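Alpha-L-rhamnosidase (Aspergillus terreus, PDB 6GSZ) probably catalyses the hydrolysis of terminal non-reducing alpha-L-rhamnose residues in alpha-L-rhamnosides. Local coordinates at residues S143-L149 and L232-S238; A313-L317 and S416-I420; V724-Q730 and W742-P747; V836-A842 and D855-H861. The contacts are given in a common frame with arbitrary orientation. Where two conformers were deposited one is given. Residues are numbered along the deposited sequence.

Interaction 1: S143-L149 and L232-S238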
loop_
_atom_site.group_PDB
_atom_site.type_symbol
_atom_site.label_atom_id
_atom_site.label_comp_id
_atom_site.label_asym_id
_atom_site.label_seq_id
_atom_site.Cartn_x
_atom_site.Cartn_y
_atom_site.Cartn_z
ATOM N N SER A 143 38.233 -16.320 -11.912
ATOM C CA SER A 143 37.029 -16.284 -12.739
ATOM C C SER A 143 35.803 -16.548 -11.854
ATOM O O SER A 143 35.853 -17.349 -10.902
ATOM C CB SER A 143 37.113 -17.257 -13.868
ATOM O OG SER A 143 37.231 -18.549 -13.347
ATOM N N TYR A 144 34.709 -15.845 -12.154
ATOM C CA TYR A 144 33.492 -15.945 -11.345
ATOM C C TYR A 144 32.272 -16.107 -12.252
ATOM O O TYR A 144 32.301 -15.746 -13.424
ATOM C CB TYR A 144 33.323 -14.719 -10.429
ATOM C CG TYR A 144 33.230 -13.397 -11.155
ATOM C CD1 TYR A 144 34.385 -12.748 -11.536
ATOM C CD2 TYR A 144 32.017 -12.768 -11.425
ATOM C CE1 TYR A 144 34.350 -11.556 -12.221
ATOM C CE2 TYR A 144 31.964 -11.558 -12.115
ATOM C CZ TYR A 144 33.147 -10.964 -12.522
ATOM O OH TYR A 144 33.212 -9.775 -13.189
ATOM N N VAL A 145 31.190 -16.617 -11.662
ATOM C CA VAL A 145 29.974 -16.928 -12.407
ATOM C C VAL A 145 28.757 -16.134 -11.917
ATOM O O VAL A 145 27.820 -15.932 -12.706
ATOM C CB VAL A 145 29.681 -18.436 -12.400
ATOM C CG1 VAL A 145 30.790 -19.206 -13.125
ATOM C CG2 VAL A 145 29.422 -18.988 -11.003
ATOM N N SER A 146 28.742 -15.717 -10.650
ATOM C CA SER A 146 27.589 -14.975 -10.111
ATOM C C SER A 146 28.023 -14.194 -8.881
ATOM O O SER A 146 29.026 -14.537 -8.260
ATOM C CB SER A 146 26.394 -15.885 -9.819
ATOM O OG SER A 146 26.705 -16.794 -8.789
ATOM N N ALA A 147 27.246 -13.153 -8.550
ATOM C CA ALA A 147 27.533 -12.409 -7.351
ATOM C C ALA A 147 26.240 -11.820 -6.797
ATOM O O ALA A 147 25.325 -11.469 -7.559
ATOM C CB ALA A 147 28.585 -11.343 -7.608
ATOM N N ARG A 148 26.226 -11.688 -5.466
ATOM C CA ARG A 148 25.092 -11.125 -4.749
ATOM C C ARG A 148 25.546 -10.048 -3.767
ATOM O O ARG A 148 26.604 -10.156 -3.179
ATOM C CB ARG A 148 24.359 -12.199 -3.936
ATOM C CG ARG A 148 23.789 -13.344 -4.764
ATOM C CD ARG A 148 22.630 -12.910 -5.647
ATOM N NE ARG A 148 22.094 -14.006 -6.415
ATOM C CZ ARG A 148 22.411 -14.299 -7.690
ATOM N NH1 ARG A 148 23.227 -13.533 -8.402
ATOM N NH2 ARG A 148 21.833 -15.353 -8.257
ATOM N N LEU A 149 24.713 -9.010 -3.622
ATOM C CA LEU A 149 24.874 -8.026 -2.547
ATOM C C LEU A 149 23.661 -8.137 -1.637
ATOM O O LEU A 149 22.515 -8.049 -2.135
ATOM C CB LEU A 149 24.979 -6.602 -3.086
ATOM C CG LEU A 149 25.194 -5.547 -2.006
ATOM C CD1 LEU A 149 26.558 -5.703 -1.327
ATOM C CD2 LEU A 149 25.060 -4.161 -2.590
ATOM N N LEU A 232 26.945 -7.426 2.792
ATOM C CA LEU A 232 27.768 -8.566 2.463
ATOM C C LEU A 232 27.704 -8.772 0.952
ATOM O O LEU A 232 26.602 -8.996 0.407
ATOM C CB LEU A 232 27.282 -9.821 3.198
ATOM C CG LEU A 232 28.124 -11.078 2.941
ATOM C CD1 LEU A 232 29.536 -10.881 3.501
ATOM C CD2 LEU A 232 27.413 -12.332 3.485
ATOM N N LEU A 233 28.858 -8.750 0.293
ATOM C CA LEU A 233 29.009 -9.112 -1.106
ATOM C C LEU A 233 29.545 -10.541 -1.161
ATOM O O LEU A 233 30.521 -10.862 -0.502
ATOM C CB LEU A 233 29.980 -8.157 -1.797
ATOM C CG LEU A 233 30.154 -8.407 -3.292
ATOM C CD1 LEU A 233 28.954 -7.910 -4.053
ATOM C CD2 LEU A 233 31.412 -7.733 -3.804
ATOM N N VAL A 234 28.833 -11.421 -1.874
ATOM C CA VAL A 234 29.226 -12.811 -2.020
ATOM C C VAL A 234 29.465 -13.059 -3.510
ATOM O O VAL A 234 28.523 -12.930 -4.321
ATOM C CB VAL A 234 28.143 -13.757 -1.473
ATOM C CG1 VAL A 234 28.638 -15.192 -1.539
ATOM C CG2 VAL A 234 27.747 -13.419 -0.047
ATOM N N VAL A 235 30.676 -13.470 -3.871
ATOM C CA VAL A 235 31.027 -13.783 -5.239
ATOM C C VAL A 235 31.253 -15.296 -5.336
ATOM O O VAL A 235 31.974 -15.868 -4.525
ATOM C CB VAL A 235 32.308 -13.024 -5.676
ATOM C CG1 VAL A 235 32.660 -13.335 -7.115
ATOM C CG2 VAL A 235 32.194 -11.524 -5.456
ATOM N N THR A 236 30.521 -15.937 -6.249
ATOM C CA THR A 236 30.682 -17.365 -6.491
ATOM C C THR A 236 31.645 -17.553 -7.663
ATOM O O THR A 236 31.403 -17.094 -8.760
ATOM C CB THR A 236 29.341 -18.027 -6.819
ATOM O OG1 THR A 236 28.484 -17.785 -5.702
ATOM C CG2 THR A 236 29.488 -19.512 -7.086
ATOM N N LYS A 237 32.751 -18.224 -7.374
ATOM C CA LYS A 237 33.772 -18.487 -8.349
ATOM C C LYS A 237 33.374 -19.684 -9.220
ATOM O O LYS A 237 32.450 -20.452 -8.899
ATOM C CB LYS A 237 35.100 -18.710 -7.629
ATOM C CG LYS A 237 35.692 -17.441 -7.038
ATOM C CD LYS A 237 36.913 -17.720 -6.212
ATOM C CE LYS A 237 36.588 -18.206 -4.816
ATOM N NZ LYS A 237 37.731 -18.924 -4.195
ATOM N N SER A 238 34.114 -19.841 -10.316
ATOM C CA SER A 238 33.877 -20.857 -11.328
ATOM C C SER A 238 33.893 -22.276 -10.732
ATOM O O SER A 238 33.199 -23.135 -11.224
ATOM C CB SER A 238 34.881 -20.712 -12.464
ATOM O OG SER A 238 34.620 -19.520 -13.198
#
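Two strands can keep pairing past an irregularity if the backbone hydrogen bonds absorb it. Here the axes of strands 146-149 and 232-237 run antiparallel at 171° and approach to 4.7 Å, and the segments are joined mainly by such bonds. Arg148 and Val234 form a reciprocal pair, Arg148 N to Val234 O and Val234 N to Arg148 O, each 2.9 Å. At the next hydrogen-bonded position Thr236 serves two residues: its N donates to Ser146 O (2.9 Å) while its O accepts from Val145 N (2.9 Å). Beyond, Ser238 N reaches Ser143 O (3.1 Å), and the hydroxyls Ser143 OG and Ser238 OG bond at 2.8 Å. CA-H...O contacts fill the gaps, the shortest between Ala147 CA and Val234 O (3.2 Å).

Apolar contact is concentrated on the face of Ala147, Val235, Leu149 and Leu233, which is buried; Val235 CG1 also meets Tyr144 CB at 3.7 Å. Of the charged groups, Arg148 on the other face forms a salt bridge with Glu102, and Lys237 NZ hydrogen-bonds Ser241 OG.

Because Val145 and Ser146 both face Thr236, the register slips by one residue. This is a classic beta bulge, set in the mixed sheet of the galactose-binding-like N-terminal rhamnosidase domain.

Interaction 2: A313-L317 and S416-I420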
loop_
_atom_site.group_PDB
_atom_site.type_symbol
_atom_site.label_atom_id
_atom_site.label_comp_id
_atom_site.label_asym_id
_atom_site.label_seq_id
_atom_site.Cartn_x
_atom_site.Cartn_y
_atom_site.Cartn_z
ATOM N N ALA A 313 7.151 5.929 -12.309
ATOM C CA ALA A 313 6.811 6.666 -13.516
ATOM C C ALA A 313 7.387 8.077 -13.447
ATOM O O ALA A 313 7.699 8.570 -12.401
ATOM C CB ALA A 313 5.305 6.723 -13.682
ATOM N N GLU A 314 7.459 8.691 -14.617
ATOM C CA GLU A 314 7.632 10.097 -14.807
ATOM C C GLU A 314 6.257 10.762 -14.921
ATOM O O GLU A 314 5.315 10.145 -15.475
ATOM C CB GLU A 314 8.387 10.296 -16.123
ATOM C CG GLU A 314 8.780 11.717 -16.343
ATOM C CD GLU A 314 9.584 12.026 -17.597
ATOM O OE1 GLU A 314 10.135 11.090 -18.208
ATOM O OE2 GLU A 314 9.653 13.215 -17.945
ATOM N N HIS A 315 6.136 11.995 -14.459
ATOM C CA HIS A 315 4.952 12.805 -14.724
ATOM C C HIS A 315 5.422 14.171 -15.212
ATOM O O HIS A 315 6.131 14.894 -14.509
ATOM C CB HIS A 315 4.054 12.920 -13.506
ATOM C CG HIS A 315 2.665 13.282 -13.842
ATOM N ND1 HIS A 315 1.704 12.325 -14.083
ATOM C CD2 HIS A 315 2.076 14.480 -14.037
ATOM C CE1 HIS A 315 0.568 12.925 -14.401
ATOM N NE2 HIS A 315 0.766 14.249 -14.379
ATOM N N LYS A 316 5.020 14.501 -16.446
ATOM C CA LYS A 316 5.548 15.700 -17.101
ATOM C C LYS A 316 4.949 16.981 -16.516
ATOM O O LYS A 316 3.815 17.017 -16.035
ATOM C CB LYS A 316 5.301 15.614 -18.606
ATOM C CG LYS A 316 6.184 14.575 -19.283
ATOM C CD LYS A 316 6.062 14.523 -20.796
ATOM C CE LYS A 316 6.759 13.315 -21.389
ATOM N NZ LYS A 316 6.553 13.236 -22.856
ATOM N N LEU A 317 5.752 18.042 -16.609
ATOM C CA LEU A 317 5.326 19.369 -16.288
ATOM C C LEU A 317 4.161 19.742 -17.210
ATOM O O LEU A 317 4.233 19.523 -18.413
ATOM C CB LEU A 317 6.540 20.285 -16.487
ATOM C CG LEU A 317 6.384 21.758 -16.189
ATOM C CD1 LEU A 317 6.212 22.011 -14.711
ATOM C CD2 LEU A 317 7.608 22.483 -16.712
ATOM N N SER A 416 14.031 20.379 -18.655
ATOM C CA SER A 416 14.933 20.621 -17.512
ATOM C C SER A 416 14.318 20.195 -16.168
ATOM O O SER A 416 15.038 20.132 -15.206
ATOM C CB SER A 416 15.348 22.055 -17.480
ATOM O OG SER A 416 14.227 22.913 -17.380
ATOM N N VAL A 417 13.005 19.919 -16.119
ATOM C CA VAL A 417 12.375 19.474 -14.869
ATOM C C VAL A 417 11.247 18.499 -15.211
ATOM O O VAL A 417 10.474 18.720 -16.124
ATOM C CB VAL A 417 11.896 20.636 -13.962
ATOM C CG1 VAL A 417 10.783 21.453 -14.591
ATOM C CG2 VAL A 417 11.479 20.165 -12.567
ATOM N N THR A 418 11.175 17.432 -14.402
ATOM C CA THR A 418 10.079 16.488 -14.469
ATOM C C THR A 418 9.816 15.966 -13.050
ATOM O O THR A 418 10.661 16.075 -12.171
ATOM C CB THR A 418 10.420 15.389 -15.478
ATOM O OG1 THR A 418 9.185 14.846 -15.952
ATOM C CG2 THR A 418 11.320 14.319 -14.898
ATOM N N ALA A 419 8.623 15.405 -12.835
ATOM C CA ALA A 419 8.281 14.793 -11.560
ATOM C C ALA A 419 8.498 13.286 -11.678
ATOM O O ALA A 419 8.213 12.682 -12.711
ATOM C CB ALA A 419 6.883 15.105 -11.111
ATOM N N ILE A 420 8.947 12.712 -10.566
ATOM C CA ILE A 420 9.156 11.292 -10.445
ATOM C C ILE A 420 8.143 10.796 -9.425
ATOM O O ILE A 420 8.119 11.243 -8.313
ATOM C CB ILE A 420 10.586 10.979 -9.993
ATOM C CG1 ILE A 420 11.644 11.693 -10.852
ATOM C CG2 ILE A 420 10.828 9.474 -9.921
ATOM C CD1 ILE A 420 11.648 11.334 -12.315
HETATM O O HOH W 1 8.481 17.420 -17.498
#
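An edge strand has a pairing neighbour on one side alone, and side chains and solvent can supplement that pairing. Strand 309-315 lies at the edge of a four-stranded antiparallel sheet; its neighbour, strand 417-424, carries segment 416-420 of the concanavalin-like domain. The N-to-C directions of strands 313-315 and 417-420 make 134°, well short of the 180° of a straight antiparallel pair, so regular pairing is brief.

Val417 marks the splayed end. Its CG1 packs on Leu317 CD2 (4.0 Å), and both side chains lean on Leu330 of strand 328-332. Where the backbones have separated, a water takes the place of a direct bond: it accepts from Leu317 N (2.9 Å) and donates to Val417 O (2.7 Å). Thr418 follows, its OG1 receiving a bond from the same water (3.1 Å) and, in the conformers given, donating to Glu314 OE2; its backbone pairs on the inner side with Arg341. Ala419 supplies the direct pairing, with Ala419 O accepting from His315 N (2.8 Å) and Ala419 N donating to His315 O (3.0 Å). Ile420 and Glu314 come next as a non-hydrogen-bonded pair, CA to CA 4.8 Å, both touching Arg341. The extended Glu314 side chain brings OE2 to 2.6 Å from Thr418 OG1.

Interaction 3: V724-Q730 and W742-P747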
loop_
_atom_site.group_PDB
_atom_site.type_symbol
_atom_site.label_atom_id
_atom_site.label_comp_id
_atom_site.label_asym_id
_atom_site.label_seq_id
_atom_site.Cartn_x
_atom_site.Cartn_y
_atom_site.Cartn_z
ATOM N N VAL A 724 -20.655 20.395 -1.921
ATOM C CA VAL A 724 -20.039 19.919 -0.698
ATOM C C VAL A 724 -21.119 19.624 0.337
ATOM O O VAL A 724 -22.105 20.378 0.434
ATOM C CB VAL A 724 -19.016 20.954 -0.201
ATOM C CG1 VAL A 724 -19.666 22.229 0.308
ATOM C CG2 VAL A 724 -18.107 20.396 0.882
ATOM N N PRO A 725 -21.006 18.563 1.167
ATOM C CA PRO A 725 -20.007 17.488 1.057
ATOM C C PRO A 725 -20.442 16.344 0.128
ATOM O O PRO A 725 -21.603 15.876 0.200
ATOM C CB PRO A 725 -19.948 17.004 2.517
ATOM C CG PRO A 725 -21.344 17.114 3.020
ATOM C CD PRO A 725 -21.865 18.373 2.352
ATOM N N SER A 726 -19.516 15.855 -0.693
ATOM C CA SER A 726 -19.741 14.766 -1.628
ATOM C C SER A 726 -18.393 14.372 -2.236
ATOM O O SER A 726 -17.389 15.076 -2.063
ATOM C CB SER A 726 -20.702 15.159 -2.742
ATOM O OG SER A 726 -20.118 16.172 -3.542
ATOM N N TRP A 727 -18.342 13.260 -2.944
ATOM C CA TRP A 727 -17.115 12.872 -3.654
ATOM C C TRP A 727 -16.811 13.773 -4.859
ATOM O O TRP A 727 -15.685 14.232 -5.036
ATOM C CB TRP A 727 -17.187 11.424 -4.095
ATOM C CG TRP A 727 -17.212 10.456 -2.964
ATOM C CD1 TRP A 727 -16.133 9.917 -2.336
ATOM C CD2 TRP A 727 -18.364 9.847 -2.357
ATOM N NE1 TRP A 727 -16.529 9.077 -1.334
ATOM C CE2 TRP A 727 -17.896 8.989 -1.343
ATOM C CE3 TRP A 727 -19.740 9.971 -2.551
ATOM C CZ2 TRP A 727 -18.755 8.256 -0.526
ATOM C CZ3 TRP A 727 -20.591 9.253 -1.740
ATOM C CH2 TRP A 727 -20.101 8.403 -0.750
ATOM N N LEU A 728 -17.818 14.043 -5.694
ATOM C CA LEU A 728 -17.554 14.756 -6.944
ATOM C C LEU A 728 -17.339 16.242 -6.704
ATOM O O LEU A 728 -16.793 16.900 -7.589
ATOM C CB LEU A 728 -18.692 14.527 -7.951
ATOM C CG LEU A 728 -18.868 13.096 -8.402
ATOM C CD1 LEU A 728 -19.883 13.011 -9.541
ATOM C CD2 LEU A 728 -17.563 12.433 -8.779
ATOM N N TYR A 729 -17.716 16.757 -5.533
ATOM C CA TYR A 729 -17.308 18.130 -5.203
ATOM C C TYR A 729 -15.790 18.240 -5.327
ATOM O O TYR A 729 -15.270 19.206 -5.854
ATOM C CB TYR A 729 -17.760 18.504 -3.799
ATOM C CG TYR A 729 -17.111 19.739 -3.244
ATOM C CD1 TYR A 729 -17.488 20.978 -3.701
ATOM C CD2 TYR A 729 -16.133 19.669 -2.269
ATOM C CE1 TYR A 729 -16.900 22.127 -3.201
ATOM C CE2 TYR A 729 -15.529 20.798 -1.750
ATOM C CZ TYR A 729 -15.918 22.042 -2.222
ATOM O OH TYR A 729 -15.331 23.169 -1.721
ATOM N N GLN A 730 -15.087 17.243 -4.781
ATOM C CA GLN A 730 -13.622 17.325 -4.787
ATOM C C GLN A 730 -13.103 17.284 -6.235
ATOM O O GLN A 730 -12.161 17.991 -6.569
ATOM C CB GLN A 730 -13.005 16.211 -3.922
ATOM C CG GLN A 730 -13.592 16.149 -2.529
ATOM C CD GLN A 730 -12.896 15.213 -1.569
ATOM O OE1 GLN A 730 -12.209 14.278 -1.987
ATOM N NE2 GLN A 730 -13.077 15.445 -0.268
ATOM N N TRP A 742 -14.083 16.054 3.706
ATOM C CA TRP A 742 -15.002 16.310 2.584
ATOM C C TRP A 742 -14.710 17.712 2.015
ATOM O O TRP A 742 -14.661 17.933 0.773
ATOM C CB TRP A 742 -16.470 16.142 3.018
ATOM C CG TRP A 742 -16.782 14.739 3.447
ATOM C CD1 TRP A 742 -17.036 14.279 4.693
ATOM C CD2 TRP A 742 -16.893 13.617 2.574
ATOM N NE1 TRP A 742 -17.270 12.924 4.673
ATOM C CE2 TRP A 742 -17.149 12.494 3.383
ATOM C CE3 TRP A 742 -16.718 13.444 1.192
ATOM C CZ2 TRP A 742 -17.361 11.235 2.843
ATOM C CZ3 TRP A 742 -16.919 12.191 0.664
ATOM C CH2 TRP A 742 -17.198 11.101 1.491
ATOM N N ASP A 743 -14.432 18.644 2.929
ATOM C CA ASP A 743 -14.231 20.064 2.589
ATOM C C ASP A 743 -12.775 20.491 2.862
ATOM O O ASP A 743 -12.560 21.565 3.420
ATOM C CB ASP A 743 -15.224 20.959 3.374
ATOM C CG ASP A 743 -15.193 20.776 4.889
ATOM O OD1 ASP A 743 -14.476 19.851 5.383
ATOM O OD2 ASP A 743 -15.960 21.458 5.574
ATOM N N SER A 744 -11.764 19.713 2.448
ATOM C CA SER A 744 -10.382 20.159 2.673
ATOM C C SER A 744 -10.195 21.523 2.012
ATOM O O SER A 744 -9.434 22.350 2.518
ATOM C CB SER A 744 -9.365 19.171 2.167
ATOM O OG SER A 744 -9.161 18.095 3.086
ATOM N N MET A 745 -10.823 21.728 0.847
ATOM C CA MET A 745 -10.944 23.083 0.248
ATOM C C MET A 745 -12.420 23.503 0.281
ATOM O O MET A 745 -13.300 22.674 -0.014
ATOM C CB MET A 745 -10.464 23.099 -1.208
ATOM C CG MET A 745 -10.453 24.469 -1.883
ATOM S SD MET A 745 -9.563 24.419 -3.476
ATOM C CE MET A 745 -7.866 24.303 -2.875
ATOM N N LEU A 746 -12.672 24.766 0.631
ATOM C CA LEU A 746 -14.013 25.320 0.661
ATOM C C LEU A 746 -14.379 25.809 -0.744
ATOM O O LEU A 746 -13.533 25.991 -1.611
ATOM C CB LEU A 746 -14.053 26.443 1.705
ATOM C CG LEU A 746 -13.501 26.079 3.082
ATOM C CD1 LEU A 746 -13.602 27.274 4.014
ATOM C CD2 LEU A 746 -14.214 24.875 3.687
ATOM N N PRO A 747 -15.677 25.974 -1.084
ATOM C CA PRO A 747 -16.050 26.288 -2.465
ATOM C C PRO A 747 -15.440 27.529 -3.131
ATOM O O PRO A 747 -15.310 27.540 -4.366
ATOM C CB PRO A 747 -17.591 26.392 -2.414
ATOM C CG PRO A 747 -17.966 25.552 -1.192
ATOM C CD PRO A 747 -16.828 25.751 -0.205
HETATM O O HOH W 2 -16.901 17.082 -0.387
#
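Buried polar groups must find partners, and a helix start followed by a returning loop offers several. Ser726 is the N-cap of helix 727-732: its OG accepts from Tyr729 N (3.2 Å) and also bonds Glu723 O. Trp742 O is doubly served, by Gln730 NE2 (3.1 Å) and by a water at 2.7 Å that accepts from Ser726 N (2.9 Å). The other end of the Gln730 amide, OE1, takes the backbone NH of Trp739. Tyr729 OH donates to Met745 O (2.7 Å); Pro747 N, though only 2.9 Å from that hydroxyl, has no hydrogen to give. All this belongs to the catalytic six-hairpin, (alpha/alpha)6-barrel domain of the family. Both indole nitrogens find their acceptors outside the two segments, Trp727 NE1 at Val764 O and Trp742 NE1 at Thr694 O, while the rings form a T-shaped stack, the edge of Trp742 on the face of Trp727 (centroids 4.9 Å, planes 84°). Cis-Pro725 packs CB to CB on Trp742 at 3.6 Å. Asp743 and Leu746 touch sugars of an attached glycan.

Interaction 4: V836-A842 and D855-H861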
loop_
_atom_site.group_PDB
_atom_site.type_symbol
_atom_site.label_atom_id
_atom_site.label_comp_id
_atom_site.label_asym_id
_atom_site.label_seq_id
_atom_site.Cartn_x
_atom_site.Cartn_y
_atom_site.Cartn_z
ATOM N N VAL A 836 -14.559 -14.392 -17.653
ATOM C CA VAL A 836 -14.357 -15.255 -16.480
ATOM C C VAL A 836 -13.084 -16.040 -16.735
ATOM O O VAL A 836 -12.966 -16.707 -17.755
ATOM C CB VAL A 836 -15.578 -16.160 -16.235
ATOM C CG1 VAL A 836 -15.383 -17.169 -15.103
ATOM C CG2 VAL A 836 -16.808 -15.299 -15.993
ATOM N N PRO A 837 -12.063 -15.955 -15.853
ATOM C CA PRO A 837 -10.799 -16.593 -16.167
ATOM C C PRO A 837 -10.792 -18.106 -16.036
ATOM O O PRO A 837 -11.610 -18.708 -15.299
ATOM C CB PRO A 837 -9.805 -15.923 -15.190
ATOM C CG PRO A 837 -10.676 -15.471 -14.028
ATOM C CD PRO A 837 -12.044 -15.186 -14.603
ATOM N N PRO A 838 -9.825 -18.750 -16.736
ATOM C CA PRO A 838 -9.620 -20.182 -16.610
ATOM C C PRO A 838 -9.559 -20.581 -15.130
ATOM O O PRO A 838 -8.934 -19.912 -14.311
ATOM C CB PRO A 838 -8.309 -20.440 -17.372
ATOM C CG PRO A 838 -8.237 -19.306 -18.364
ATOM C CD PRO A 838 -8.834 -18.127 -17.640
ATOM N N ASN A 839 -10.113 -21.748 -14.821
ATOM C CA ASN A 839 -10.065 -22.390 -13.503
ATOM C C ASN A 839 -11.001 -21.733 -12.482
ATOM O O ASN A 839 -10.907 -22.061 -11.284
ATOM C CB ASN A 839 -8.629 -22.484 -12.965
ATOM C CG ASN A 839 -8.400 -23.779 -12.210
ATOM O OD1 ASN A 839 -9.129 -24.770 -12.433
ATOM N ND2 ASN A 839 -7.402 -23.826 -11.337
ATOM N N THR A 840 -11.867 -20.808 -12.933
ATOM C CA THR A 840 -12.855 -20.180 -12.049
ATOM C C THR A 840 -14.268 -20.418 -12.603
ATOM O O THR A 840 -14.435 -20.793 -13.770
ATOM C CB THR A 840 -12.591 -18.680 -11.868
ATOM O OG1 THR A 840 -12.946 -17.941 -13.052
ATOM C CG2 THR A 840 -11.152 -18.407 -11.476
ATOM N N ARG A 841 -15.244 -20.060 -11.766
ATOM C CA ARG A 841 -16.647 -20.048 -12.160
ATOM C C ARG A 841 -17.278 -18.783 -11.593
ATOM O O ARG A 841 -16.742 -18.187 -10.627
ATOM C CB ARG A 841 -17.438 -21.281 -11.720
ATOM C CG ARG A 841 -16.938 -22.588 -12.314
ATOM C CD ARG A 841 -17.830 -23.760 -12.046
ATOM N NE ARG A 841 -19.185 -23.602 -12.591
ATOM C CZ ARG A 841 -19.518 -23.803 -13.878
ATOM N NH1 ARG A 841 -18.621 -24.203 -14.769
ATOM N NH2 ARG A 841 -20.776 -23.668 -14.264
ATOM N N ALA A 842 -18.359 -18.330 -12.213
ATOM C CA ALA A 842 -19.038 -17.146 -11.764
ATOM C C ALA A 842 -20.553 -17.386 -11.696
ATOM O O ALA A 842 -21.104 -18.278 -12.354
ATOM C CB ALA A 842 -18.728 -15.995 -12.685
ATOM N N ASP A 855 -25.076 -19.727 -13.595
ATOM C CA ASP A 855 -23.738 -20.256 -13.236
ATOM C C ASP A 855 -22.979 -20.408 -14.556
ATOM O O ASP A 855 -23.497 -21.034 -15.501
ATOM C CB ASP A 855 -23.883 -21.602 -12.502
ATOM C CG ASP A 855 -22.614 -22.352 -12.072
ATOM O OD1 ASP A 855 -21.545 -21.708 -11.978
ATOM O OD2 ASP A 855 -22.698 -23.616 -11.796
ATOM N N VAL A 856 -21.747 -19.916 -14.621
ATOM C CA VAL A 856 -20.941 -20.049 -15.799
ATOM C C VAL A 856 -19.518 -20.447 -15.413
ATOM O O VAL A 856 -19.068 -20.080 -14.328
ATOM C CB VAL A 856 -20.885 -18.747 -16.620
ATOM C CG1 VAL A 856 -22.216 -18.342 -17.147
ATOM C CG2 VAL A 856 -20.276 -17.575 -15.876
ATOM N N GLY A 857 -18.823 -21.080 -16.381
ATOM C CA GLY A 857 -17.407 -21.330 -16.289
ATOM C C GLY A 857 -16.613 -20.298 -17.078
ATOM O O GLY A 857 -17.115 -19.210 -17.428
ATOM N N SER A 858 -15.337 -20.604 -17.291
ATOM C CA SER A 858 -14.426 -19.637 -17.910
ATOM C C SER A 858 -14.871 -19.282 -19.333
ATOM O O SER A 858 -15.626 -20.041 -20.002
ATOM C CB SER A 858 -12.998 -20.146 -17.946
ATOM O OG SER A 858 -12.840 -21.251 -18.841
ATOM N N GLY A 859 -14.425 -18.114 -19.792
ATOM C CA GLY A 859 -14.611 -17.667 -21.160
ATOM C C GLY A 859 -15.230 -16.289 -21.206
ATOM O O GLY A 859 -15.274 -15.589 -20.202
ATOM N N VAL A 860 -15.684 -15.905 -22.395
ATOM C CA VAL A 860 -16.284 -14.611 -22.619
ATOM C C VAL A 860 -17.762 -14.871 -22.882
ATOM O O VAL A 860 -18.118 -15.614 -23.816
ATOM C CB VAL A 860 -15.632 -13.859 -23.795
ATOM C CG1 VAL A 860 -16.312 -12.518 -24.057
ATOM C CG2 VAL A 860 -14.139 -13.650 -23.562
ATOM N N HIS A 861 -18.602 -14.326 -22.001
ATOM C CA HIS A 861 -20.024 -14.531 -22.030
ATOM C C HIS A 861 -20.742 -13.224 -22.371
ATOM O O HIS A 861 -20.454 -12.213 -21.766
ATOM C CB HIS A 861 -20.521 -15.081 -20.684
ATOM C CG HIS A 861 -19.798 -16.303 -20.234
ATOM N ND1 HIS A 861 -20.153 -17.572 -20.652
ATOM C CD2 HIS A 861 -18.725 -16.446 -19.428
ATOM C CE1 HIS A 861 -19.325 -18.449 -20.107
ATOM N NE2 HIS A 861 -18.437 -17.778 -19.351
HETATM O O HOH W 3 -14.171 -22.708 -15.635
#
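When a chain passes between two sheets, its pairing has to open and resume. Val836, Arg841 and Ser858 are the residues with the most surface buried in this contact.

Val836 ends one strand. It exchanges two 2.9 Å bonds with Gly859, Val836 N to Gly859 O and Gly859 N to Val836 O, and directs its side chain inward, CG2 lying 4.1 Å from both Val856 CG2 and His861 CD2. Gly859, at phi 127°, has a backbone conformation that calls for glycine.

A type II turn from Pro837 to Thr840 then leads to Arg841. Its guanidinium lies over the peptide between Val856 and Gly857, and NE makes a salt bridge, as a hydrogen bond weak, to Asp855 OD1 (3.1 Å). Any CB on Gly857 would clash with Arg841 NH1. Pairing resumes beside it, with Ala842 N to Val856 O at 2.8 Å and Val856 N to Ala842 O at 2.9 Å.

Ser858 occupies the gap. Its CB packs against Pro837 O (3.3 Å), its OG binds Val33 O and Trp36 N in the N-terminal domain, and a water joins its N (2.9 Å) to Thr840 O (2.7 Å).

The chemistry thus implies a close-fitted junction in the C-terminal beta domain: two patches of direct strand pairing, bridged by solvent where they separate, with glycines where side chains would not fit.

In the fold
The four contacts follow one another along the chain, each closing before the next opens, and none touches another. Interactions 2 and 3 are the nearest pair, their centres 28 Å and nearest atoms about 16 Å apart; interactions 1 and 3 are the farthest, at 57 Å between centres and on opposite sides of the chain's centre. Interactions 1, 2 and 4 join strands of accessory beta domains, whereas interaction 3 lies in the helical catalytic domain. None contains a residue of the glucose-binding pocket, although Glu740 of that pocket precedes Trp742 by only two residues. Interaction 4, 40 Å from interaction 3 between centres, also ties the C-terminal domain to the N-terminal one.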